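Local coordinates for protein (tenascin) (Gallus gallus, PDB 1QR4) that serves in extracellular-matrix adhesion, and through this pair of fibronectin type III domains probably binds heparin and contactin, at residues Ile106-Pro118 and Val142-Pro156. Sequence-based numbering, arbitrary orientation.
Sequences ITENSATVSWTPP and VDGSKTRTKLVKLVP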
ATOM      1  N   ILE A 106     -26.528   9.398  13.126  1.00 37.57           N
ATOM      2  CA  ILE A 106     -27.296   8.272  12.610  1.00 44.93           C
ATOM      3  C   ILE A 106     -28.756   8.647  12.632  1.00 48.44           C
ATOM      4  O   ILE A 106     -29.153   9.548  13.375  1.00 65.57           O
ATOM      5  CB  ILE A 106     -27.117   7.005  13.450  1.00 45.10           C
ATOM      6  CG1 ILE A 106     -25.634   6.783  13.768  1.00 60.62           C
ATOM      7  CG2 ILE A 106     -27.681   5.802  12.695  1.00 44.49           C
ATOM      8  CD1 ILE A 106     -24.746   6.680  12.553  1.00 55.36           C
ATOM      9  N   THR A 107     -29.552   7.965  11.817  1.00 48.29           N
ATOM     10  CA  THR A 107     -30.979   8.238  11.734  1.00 47.90           C
ATOM     11  C   THR A 107     -31.649   7.024  11.146  1.00 57.94           C
ATOM     12  O   THR A 107     -31.018   5.992  10.941  1.00 69.14           O
ATOM     13  CB  THR A 107     -31.256   9.473  10.831  1.00 47.78           C
ATOM     14  OG1 THR A 107     -30.562  10.607  11.361  1.00 49.52           O
ATOM     15  CG2 THR A 107     -32.745   9.818  10.772  1.00 71.34           C
ATOM     16  N   GLU A 108     -32.947   7.142  10.923  1.00 66.74           N
ATOM     17  CA  GLU A 108     -33.723   6.076  10.345  1.00 81.88           C
ATOM     18  C   GLU A 108     -33.371   5.980   8.850  1.00 85.31           C
ATOM     19  O   GLU A 108     -33.480   4.904   8.259  1.00 78.43           O
ATOM     20  CB  GLU A 108     -35.229   6.350  10.563  1.00 90.21           C
ATOM     21  CG  GLU A 108     -35.599   6.819  12.000  1.00 94.39           C
ATOM     22  CD  GLU A 108     -36.766   6.045  12.640  1.00 99.92           C
ATOM     23  OE1 GLU A 108     -37.833   5.913  12.005  1.00 99.93           O
ATOM     24  OE2 GLU A 108     -36.620   5.579  13.792  1.00 89.31           O
ATOM     25  N   ASN A 109     -32.845   7.073   8.281  1.00 82.76           N
ATOM     26  CA  ASN A 109     -32.499   7.121   6.850  1.00 82.80           C
ATOM     27  C   ASN A 109     -31.159   7.715   6.406  1.00 71.83           C
ATOM     28  O   ASN A 109     -30.838   7.684   5.214  1.00 58.04           O
ATOM     29  CB  ASN A 109     -33.613   7.828   6.073  1.00 78.60           C
ATOM     30  CG  ASN A 109     -34.818   6.944   5.856  1.00 88.01           C
ATOM     31  OD1 ASN A 109     -35.620   6.729   6.765  1.00 67.45           O
ATOM     32  ND2 ASN A 109     -34.944   6.407   4.651  1.00 83.38           N
ATOM     33  N   SER A 110     -30.369   8.238   7.337  1.00 61.63           N
ATOM     34  CA  SER A 110     -29.096   8.833   6.952  1.00 62.55           C
ATOM     35  C   SER A 110     -28.022   8.802   8.029  1.00 63.92           C
ATOM     36  O   SER A 110     -28.320   8.890   9.223  1.00 66.40           O
ATOM     37  CB  SER A 110     -29.317  10.278   6.532  1.00 78.63           C
ATOM     38  OG  SER A 110     -29.827  11.027   7.621  1.00 88.12           O
ATOM     39  N   ALA A 111     -26.765   8.752   7.588  1.00 54.35           N
ATOM     40  CA  ALA A 111     -25.632   8.717   8.506  1.00 47.58           C
ATOM     41  C   ALA A 111     -24.414   9.428   7.953  1.00 47.60           C
ATOM     42  O   ALA A 111     -24.136   9.383   6.755  1.00 55.94           O
ATOM     43  CB  ALA A 111     -25.276   7.284   8.857  1.00 54.62           C
ATOM     44  N   THR A 112     -23.689  10.086   8.847  1.00 43.68           N
ATOM     45  CA  THR A 112     -22.487  10.802   8.479  1.00 52.27           C
ATOM     46  C   THR A 112     -21.271   9.926   8.768  1.00 55.47           C
ATOM     47  O   THR A 112     -20.893   9.739   9.930  1.00 57.63           O
ATOM     48  CB  THR A 112     -22.354  12.144   9.270  1.00 63.54           C
ATOM     49  OG1 THR A 112     -23.380  13.055   8.854  1.00 76.36           O
ATOM     50  CG2 THR A 112     -20.985  12.802   9.040  1.00 62.24           C
ATOM     51  N   VAL A 113     -20.700   9.346   7.711  1.00 50.33           N
ATOM     52  CA  VAL A 113     -19.501   8.527   7.847  1.00 34.70           C
ATOM     53  C   VAL A 113     -18.305   9.456   7.686  1.00 33.07           C
ATOM     54  O   VAL A 113     -18.302  10.340   6.832  1.00 38.17           O
ATOM     55  CB  VAL A 113     -19.471   7.375   6.819  1.00 36.28           C
ATOM     56  CG1 VAL A 113     -19.770   7.883   5.434  1.00 28.76           C
ATOM     57  CG2 VAL A 113     -18.133   6.673   6.867  1.00 38.38           C
ATOM     58  N   SER A 114     -17.326   9.301   8.564  1.00 30.69           N
ATOM     59  CA  SER A 114     -16.130  10.130   8.545  1.00 34.61           C
ATOM     60  C   SER A 114     -14.888   9.234   8.644  1.00 37.29           C
ATOM     61  O   SER A 114     -14.986   8.077   9.064  1.00 39.85           O
ATOM     62  CB  SER A 114     -16.187  11.109   9.712  1.00 28.44           C
ATOM     63  OG  SER A 114     -14.976  11.820   9.850  1.00 56.23           O
ATOM     64  N   TRP A 115     -13.731   9.745   8.222  1.00 42.06           N
ATOM     65  CA  TRP A 115     -12.485   8.957   8.268  1.00 42.64           C
ATOM     66  C   TRP A 115     -11.261   9.810   8.475  1.00 27.85           C
ATOM     67  O   TRP A 115     -11.259  10.977   8.135  1.00 34.85           O
ATOM     68  CB  TRP A 115     -12.287   8.166   6.971  1.00 33.45           C
ATOM     69  CG  TRP A 115     -12.313   9.040   5.768  1.00 37.25           C
ATOM     70  CD1 TRP A 115     -11.260   9.700   5.214  1.00 30.01           C
ATOM     71  CD2 TRP A 115     -13.474   9.418   5.014  1.00 35.36           C
ATOM     72  NE1 TRP A 115     -11.691  10.478   4.167  1.00 38.28           N
ATOM     73  CE2 TRP A 115     -13.045  10.324   4.018  1.00 29.53           C
ATOM     74  CE3 TRP A 115     -14.836   9.080   5.083  1.00 22.68           C
ATOM     75  CZ2 TRP A 115     -13.929  10.903   3.095  1.00 37.99           C
ATOM     76  CZ3 TRP A 115     -15.719   9.656   4.163  1.00 35.04           C
ATOM     77  CH2 TRP A 115     -15.257  10.558   3.183  1.00 34.18           C
ATOM     78  N   THR A 116     -10.214   9.224   9.032  1.00 43.01           N
ATOM     79  CA  THR A 116      -8.997   9.984   9.241  1.00 51.88           C
ATOM     80  C   THR A 116      -8.025   9.700   8.093  1.00 55.34           C
ATOM     81  O   THR A 116      -7.680   8.551   7.801  1.00 51.68           O
ATOM     82  CB  THR A 116      -8.360   9.749  10.641  1.00 54.18           C
ATOM     83  OG1 THR A 116      -7.616   8.527  10.651  1.00 68.02           O
ATOM     84  CG2 THR A 116      -9.454   9.704  11.718  1.00 60.99           C
ATOM     85  N   PRO A 117      -7.649  10.759   7.371  1.00 48.67           N
ATOM     86  CA  PRO A 117      -6.747  10.786   6.229  1.00 56.68           C
ATOM     87  C   PRO A 117      -5.367  10.247   6.515  1.00 62.14           C
ATOM     88  O   PRO A 117      -4.809  10.459   7.594  1.00 68.06           O
ATOM     89  CB  PRO A 117      -6.673  12.271   5.906  1.00 52.23           C
ATOM     90  CG  PRO A 117      -8.010  12.757   6.299  1.00 61.10           C
ATOM     91  CD  PRO A 117      -8.163  12.110   7.633  1.00 76.79           C
ATOM     92  N   PRO A 118      -4.794   9.548   5.528  1.00 56.87           N
ATOM     93  CA  PRO A 118      -3.461   8.947   5.591  1.00 60.88           C
ATOM     94  C   PRO A 118      -2.371   9.995   5.302  1.00 74.08           C
ATOM     95  O   PRO A 118      -2.670  11.113   4.847  1.00 65.68           O
ATOM     96  CB  PRO A 118      -3.524   7.904   4.480  1.00 47.07           C
ATOM     97  CG  PRO A 118      -4.373   8.595   3.444  1.00 26.24           C
ATOM     98  CD  PRO A 118      -5.488   9.170   4.281  1.00 26.38           C
ATOM     99  N   VAL A 142     -15.865  11.008  -3.184  1.00 31.54           N
ATOM    100  CA  VAL A 142     -15.761  12.306  -2.556  1.00 44.03           C
ATOM    101  C   VAL A 142     -14.321  12.793  -2.680  1.00 50.12           C
ATOM    102  O   VAL A 142     -13.387  12.003  -2.552  1.00 56.65           O
ATOM    103  CB  VAL A 142     -16.231  12.238  -1.079  1.00 44.17           C
ATOM    104  CG1 VAL A 142     -15.056  12.371  -0.104  1.00 36.41           C
ATOM    105  CG2 VAL A 142     -17.308  13.290  -0.827  1.00 50.85           C
ATOM    106  N   ASP A 143     -14.161  14.094  -2.930  1.00 65.23           N
ATOM    107  CA  ASP A 143     -12.855  14.728  -3.122  1.00 57.62           C
ATOM    108  C   ASP A 143     -11.852  14.556  -1.975  1.00 52.95           C
ATOM    109  O   ASP A 143     -12.222  14.543  -0.802  1.00 63.30           O
ATOM    110  CB  ASP A 143     -13.037  16.209  -3.462  1.00 72.32           C
ATOM    111  CG  ASP A 143     -11.850  16.781  -4.218  1.00 87.91           C
ATOM    112  OD1 ASP A 143     -11.683  16.444  -5.414  1.00 79.74           O
ATOM    113  OD2 ASP A 143     -11.086  17.566  -3.612  1.00 83.61           O
ATOM    114  N   GLY A 144     -10.575  14.486  -2.345  1.00 36.14           N
ATOM    115  CA  GLY A 144      -9.492  14.280  -1.400  1.00 23.11           C
ATOM    116  C   GLY A 144      -9.321  15.193  -0.204  1.00 40.13           C
ATOM    117  O   GLY A 144      -8.748  14.776   0.804  1.00 64.77           O
ATOM    118  N   SER A 145      -9.758  16.442  -0.316  1.00 49.76           N
ATOM    119  CA  SER A 145      -9.639  17.385   0.794  1.00 54.87           C
ATOM    120  C   SER A 145     -10.705  17.098   1.844  1.00 55.41           C
ATOM    121  O   SER A 145     -10.537  17.436   3.020  1.00 58.64           O
ATOM    122  CB  SER A 145      -9.794  18.814   0.290  1.00 38.07           C
ATOM    123  OG  SER A 145     -11.002  18.943  -0.439  1.00 51.73           O
ATOM    124  N   LYS A 146     -11.799  16.476   1.395  1.00 57.68           N
ATOM    125  CA  LYS A 146     -12.928  16.115   2.252  1.00 59.00           C
ATOM    126  C   LYS A 146     -12.570  14.934   3.138  1.00 66.50           C
ATOM    127  O   LYS A 146     -11.909  13.991   2.698  1.00 71.65           O
ATOM    128  CB  LYS A 146     -14.166  15.778   1.413  1.00 61.55           C
ATOM    129  CG  LYS A 146     -14.558  16.866   0.420  1.00 78.55           C
ATOM    130  CD  LYS A 146     -15.987  16.687  -0.067  1.00 99.59           C
ATOM    131  CE  LYS A 146     -16.990  16.954   1.060  1.00 99.81           C
ATOM    132  NZ  LYS A 146     -18.425  16.811   0.649  1.00 99.74           N
ATOM    133  N   THR A 147     -13.029  14.990   4.385  1.00 58.06           N
ATOM    134  CA  THR A 147     -12.749  13.948   5.365  1.00 44.31           C
ATOM    135  C   THR A 147     -14.023  13.275   5.883  1.00 50.69           C
ATOM    136  O   THR A 147     -13.977  12.477   6.823  1.00 53.32           O
ATOM    137  CB  THR A 147     -11.931  14.541   6.534  1.00 52.49           C
ATOM    138  OG1 THR A 147     -11.740  13.563   7.560  1.00 67.41           O
ATOM    139  CG2 THR A 147     -12.639  15.750   7.117  1.00 61.05           C
ATOM    140  N   ARG A 148     -15.155  13.566   5.242  1.00 52.49           N
ATOM    141  CA  ARG A 148     -16.440  12.987   5.646  1.00 51.93           C
ATOM    142  C   ARG A 148     -17.523  13.130   4.586  1.00 45.05           C
ATOM    143  O   ARG A 148     -17.409  13.942   3.667  1.00 51.67           O
ATOM    144  CB  ARG A 148     -16.947  13.633   6.947  1.00 58.68           C
ATOM    145  CG  ARG A 148     -17.365  15.103   6.827  1.00 48.78           C
ATOM    146  CD  ARG A 148     -17.916  15.636   8.137  1.00 68.23           C
ATOM    147  NE  ARG A 148     -16.986  15.427   9.249  1.00 87.39           N
ATOM    148  CZ  ARG A 148     -17.345  15.381  10.531  1.00 90.87           C
ATOM    149  NH1 ARG A 148     -18.618  15.534  10.870  1.00 83.98           N
ATOM    150  NH2 ARG A 148     -16.437  15.151  11.474  1.00 84.81           N
ATOM    151  N   THR A 149     -18.571  12.322   4.712  1.00 43.17           N
ATOM    152  CA  THR A 149     -19.698  12.399   3.790  1.00 46.94           C
ATOM    153  C   THR A 149     -20.987  11.908   4.440  1.00 54.91           C
ATOM    154  O   THR A 149     -20.983  11.250   5.487  1.00 59.41           O
ATOM    155  CB  THR A 149     -19.461  11.649   2.447  1.00 39.31           C
ATOM    156  OG1 THR A 149     -20.291  12.224   1.424  1.00 43.73           O
ATOM    157  CG2 THR A 149     -19.818  10.172   2.581  1.00 53.92           C
ATOM    158  N   LYS A 150     -22.089  12.253   3.788  1.00 58.17           N
ATOM    159  CA  LYS A 150     -23.420  11.918   4.241  1.00 64.27           C
ATOM    160  C   LYS A 150     -23.984  10.808   3.378  1.00 58.77           C
ATOM    161  O   LYS A 150     -23.838  10.829   2.155  1.00 51.84           O
ATOM    162  CB  LYS A 150     -24.308  13.168   4.132  1.00 83.98           C
ATOM    163  CG  LYS A 150     -24.300  13.815   2.734  1.00 99.10           C
ATOM    164  CD  LYS A 150     -25.086  15.124   2.660  1.00100.00           C
ATOM    165  CE  LYS A 150     -24.348  16.278   3.330  1.00 99.93           C
ATOM    166  NZ  LYS A 150     -25.040  17.581   3.086  1.00 99.96           N
ATOM    167  N   LEU A 151     -24.560   9.802   4.025  1.00 47.99           N
ATOM    168  CA  LEU A 151     -25.183   8.704   3.302  1.00 52.54           C
ATOM    169  C   LEU A 151     -26.689   8.931   3.428  1.00 55.97           C
ATOM    170  O   LEU A 151     -27.168   9.368   4.482  1.00 57.24           O
ATOM    171  CB  LEU A 151     -24.765   7.344   3.880  1.00 54.39           C
ATOM    172  CG  LEU A 151     -23.288   6.930   3.796  1.00 46.89           C
ATOM    173  CD1 LEU A 151     -23.133   5.464   4.152  1.00 38.13           C
ATOM    174  CD2 LEU A 151     -22.766   7.156   2.401  1.00 49.30           C
ATOM    175  N   VAL A 152     -27.418   8.713   2.335  1.00 41.69           N
ATOM    176  CA  VAL A 152     -28.867   8.903   2.322  1.00 41.23           C
ATOM    177  C   VAL A 152     -29.569   7.702   1.736  1.00 54.59           C
ATOM    178  O   VAL A 152     -28.925   6.806   1.189  1.00 69.32           O
ATOM    179  CB  VAL A 152     -29.279  10.127   1.496  1.00 50.36           C
ATOM    180  CG1 VAL A 152     -28.594  11.385   2.031  1.00 37.86           C
ATOM    181  CG2 VAL A 152     -28.970   9.895   0.010  1.00 37.35           C
ATOM    182  N   LYS A 153     -30.895   7.726   1.792  1.00 57.77           N
ATOM    183  CA  LYS A 153     -31.720   6.626   1.292  1.00 66.61           C
ATOM    184  C   LYS A 153     -31.443   5.329   2.051  1.00 56.64           C
ATOM    185  O   LYS A 153     -31.629   4.231   1.523  1.00 48.30           O
ATOM    186  CB  LYS A 153     -31.516   6.395  -0.207  1.00 76.17           C
ATOM    187  CG  LYS A 153     -32.346   7.285  -1.107  1.00 84.98           C
ATOM    188  CD  LYS A 153     -32.482   6.652  -2.494  1.00 79.89           C
ATOM    189  CE  LYS A 153     -33.222   7.559  -3.464  1.00 86.18           C
ATOM    190  NZ  LYS A 153     -32.478   8.833  -3.677  1.00 90.03           N
ATOM    191  N   LEU A 154     -30.997   5.467   3.295  1.00 48.59           N
ATOM    192  CA  LEU A 154     -30.710   4.313   4.128  1.00 52.16           C
ATOM    193  C   LEU A 154     -31.968   3.701   4.766  1.00 58.74           C
ATOM    194  O   LEU A 154     -32.776   4.400   5.397  1.00 58.97           O
ATOM    195  CB  LEU A 154     -29.700   4.700   5.203  1.00 38.27           C
ATOM    196  CG  LEU A 154     -28.249   4.355   4.893  1.00 35.02           C
ATOM    197  CD1 LEU A 154     -27.928   4.561   3.419  1.00 33.49           C
ATOM    198  CD2 LEU A 154     -27.348   5.184   5.786  1.00 25.40           C
ATOM    199  N   VAL A 155     -32.142   2.395   4.559  1.00 63.47           N
ATOM    200  CA  VAL A 155     -33.272   1.654   5.116  1.00 58.93           C
ATOM    201  C   VAL A 155     -33.170   1.605   6.638  1.00 62.15           C
ATOM    202  O   VAL A 155     -32.104   1.343   7.190  1.00 53.01           O
ATOM    203  CB  VAL A 155     -33.309   0.216   4.575  1.00 58.51           C
ATOM    204  CG1 VAL A 155     -34.262  -0.649   5.403  1.00 64.27           C
ATOM    205  CG2 VAL A 155     -33.735   0.231   3.118  1.00 55.74           C
ATOM    206  N   PRO A 156     -34.281   1.875   7.338  1.00 71.95           N
ATOM    207  CA  PRO A 156     -34.260   1.847   8.800  1.00 82.61           C
ATOM    208  C   PRO A 156     -33.970   0.440   9.308  1.00 87.80           C
ATOM    209  O   PRO A 156     -34.345  -0.552   8.670  1.00 86.69           O
ATOM    210  CB  PRO A 156     -35.680   2.281   9.172  1.00 87.38           C
ATOM    211  CG  PRO A 156     -36.117   3.101   8.002  1.00 89.86           C
ATOM    212  CD  PRO A 156     -35.606   2.287   6.846  1.00 73.89           C
TER
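Trp115 lays one face of its indole over the backbone of Thr147 and Arg148. Thr147 O sits 3.5 Å above the ring plane, over its centre. Arg148 CA makes a CH-pi contact, 4.0 Å from the centroid of the six-membered ring of Trp115. Val142 CG1 meets the ring edge, 3.7 Å from Trp115 CZ2. The ring reaches this place because CG stands between the backbone N and the carbonyl carbon (chi1 55°). Thr147 O also accepts two bonds, from Trp115 N and Ser114 OG, which arrive from opposite faces of the Thr147 carbonyl plane. Thr147 returns a bond from OG1 to Trp115 O (2.7 Å), nearly along the C=O axis. Strands 111-115 and 148-151 are antiparallel neighbours in the three-stranded sheet of this fibronectin type III beta-sandwich. Trp115 and Val113 both touch Ile164 of the facing sheet. With an alanine at Trp115, the Thr147-Arg148 backbone would probably lose the ring over it and Val142 its neighbour at the ring edge, opening a gap between the sheets. Val113 and Thr149 point the same way, side by side, with Val113 CG1 3.7 Å from Thr149 CG2. On the other face of the sheet, Ser114 CB lies over one face of the Arg148 guanidinium. Past the end of strand 148-151, Leu154 N bonds to Asn109 O (2.9 Å), and Leu154 CD2 comes within 4.3 Å of Ala111 CB.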